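Local coordinates for hypothetical protein Atu2684 (Agrobacterium tumefaciens str., PDB 2AXO) that is of unknown function but belongs to the DUF1223 family and carries a CXXC-type disulfide, which hints at a thioredoxin-like, possibly redox-related role, at the interface of chains A and B. Sequence-based numbering; all coordinates share one arbitrary frame. Chains: chain A/B, hypothetical protein Atu2684.

The interface of chains A and B. Residues chain A 98, 102, 105-106; chain B 82-83, 98, 102.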
# COMPACT_ATOMS: atom_id res chain seq x y z
N THR A 98 -3.13 5.52 4.26
CA THR A 98 -2.58 4.80 3.13
C THR A 98 -3.66 4.65 2.06
O THR A 98 -3.39 4.82 0.87
CB THR A 98 -2.05 3.41 3.54
OG1 THR A 98 -1.11 3.56 4.62
CG2 THR A 98 -1.34 2.75 2.37
N TYR A 102 -3.88 5.61 -2.00
CA TYR A 102 -4.30 4.67 -3.04
C TYR A 102 -5.35 5.34 -3.91
O TYR A 102 -5.35 5.19 -5.14
CB TYR A 102 -4.92 3.40 -2.43
CG TYR A 102 -3.97 2.55 -1.62
CD1 TYR A 102 -2.62 2.48 -1.94
CD2 TYR A 102 -4.44 1.78 -0.56
CE1 TYR A 102 -1.76 1.65 -1.23
CE2 TYR A 102 -3.59 0.95 0.16
CZ TYR A 102 -2.24 0.89 -0.19
OH TYR A 102 -1.40 0.05 0.49
N MSE A 105 -3.59 7.42 -6.25
CA MSE A 105 -2.89 6.61 -7.25
C MSE A 105 -3.85 6.30 -8.39
O MSE A 105 -3.54 6.52 -9.56
CB MSE A 105 -2.40 5.29 -6.64
CG MSE A 105 -1.86 4.30 -7.67
SE MSE A 105 -1.61 2.52 -6.95
CE MSE A 105 -3.46 1.99 -6.95
N ARG A 106 -5.03 5.78 -8.04
CA ARG A 106 -6.02 5.44 -9.04
C ARG A 106 -6.47 6.65 -9.85
O ARG A 106 -6.48 6.60 -11.07
CB ARG A 106 -7.23 4.77 -8.38
CG ARG A 106 -6.90 3.46 -7.69
CD ARG A 106 -8.18 2.72 -7.32
NE ARG A 106 -8.92 3.35 -6.24
CZ ARG A 106 -8.62 3.22 -4.95
NH1 ARG A 106 -7.59 2.47 -4.58
NH2 ARG A 106 -9.37 3.82 -4.04
N TYR B 82 -5.06 -2.56 -2.76
CA TYR B 82 -5.05 -1.15 -3.11
C TYR B 82 -5.59 -0.76 -4.48
O TYR B 82 -5.33 0.34 -4.97
CB TYR B 82 -3.66 -0.56 -2.88
CG TYR B 82 -2.49 -1.26 -3.54
CD1 TYR B 82 -2.27 -1.14 -4.91
CD2 TYR B 82 -1.56 -1.95 -2.78
CE1 TYR B 82 -1.13 -1.67 -5.50
CE2 TYR B 82 -0.42 -2.49 -3.36
CZ TYR B 82 -0.20 -2.34 -4.72
OH TYR B 82 0.95 -2.83 -5.28
N TRP B 83 -6.36 -1.66 -5.09
CA TRP B 83 -6.97 -1.38 -6.38
C TRP B 83 -8.48 -1.43 -6.24
O TRP B 83 -9.22 -1.29 -7.22
CB TRP B 83 -6.51 -2.38 -7.44
CG TRP B 83 -5.15 -2.08 -7.97
CD1 TRP B 83 -3.99 -2.72 -7.65
CD2 TRP B 83 -4.81 -1.05 -8.90
NE1 TRP B 83 -2.94 -2.15 -8.32
CE2 TRP B 83 -3.41 -1.12 -9.10
CE3 TRP B 83 -5.54 -0.07 -9.58
CZ2 TRP B 83 -2.73 -0.25 -9.97
CZ3 TRP B 83 -4.86 0.80 -10.44
CH2 TRP B 83 -3.47 0.70 -10.62
N THR B 98 -1.19 -7.52 0.68
CA THR B 98 -0.54 -6.24 0.44
C THR B 98 0.60 -6.07 1.45
O THR B 98 1.69 -5.61 1.09
CB THR B 98 -1.53 -5.07 0.56
OG1 THR B 98 -2.65 -5.31 -0.31
CG2 THR B 98 -0.86 -3.76 0.15
N TYR B 102 4.68 -5.24 1.08
CA TYR B 102 5.36 -4.18 1.83
C TYR B 102 6.62 -4.75 2.46
O TYR B 102 7.68 -4.12 2.47
CB TYR B 102 4.47 -3.61 2.94
CG TYR B 102 3.23 -2.90 2.47
CD1 TYR B 102 3.22 -2.20 1.26
CD2 TYR B 102 2.08 -2.88 3.26
CE1 TYR B 102 2.09 -1.50 0.85
CE2 TYR B 102 0.95 -2.17 2.86
CZ TYR B 102 0.97 -1.48 1.65
OH TYR B 102 -0.14 -0.76 1.26
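The ring of A:Tyr102 lies beneath CB of B:Tyr82 in a two-fold symmetric helix-and-loop interface, which may or may not be the biological dimer. Helix 95-107 of chain A packs here on the loop carrying B:Tyr82 and B:Trp83, and the same contact recurs with the chains exchanged, as part of a wider interface.

CH-pi contacts dominate the apolar part. CB of B:Tyr82 sits over the centre of the A:Tyr102 ring, 3.3 Å from CD1 of A:Tyr102, and the two side chains cross at about a right angle. The other ring face of A:Tyr102 is covered toward the rim by the carbonyl oxygen of A:Thr98, one helical turn earlier, so the phenol is sandwiched. The selenomethionine A:Met105 extends with CG anti to its own backbone N (chi1 171°), then bends at chi3 (77°), setting its CE methyl over the six-membered ring of B:Trp83, 3.8 Å from CE2 of B:Trp83. The same methyl also touches CD1 of B:Tyr82, lying tilted out of that ring's plane.

The phenol oxygens of A:Tyr102 and B:Tyr102 face each other, each in the plane of the opposite ring; their modelled separation is impossibly short, and any bond between them is doubtful.

A polar link here is weak: the guanidinium of A:Arg106 presents its edge to a backbone carbonyl, with NH1 of A:Arg106 3.1 Å from O of B:Tyr82 and 129° at the hydrogen.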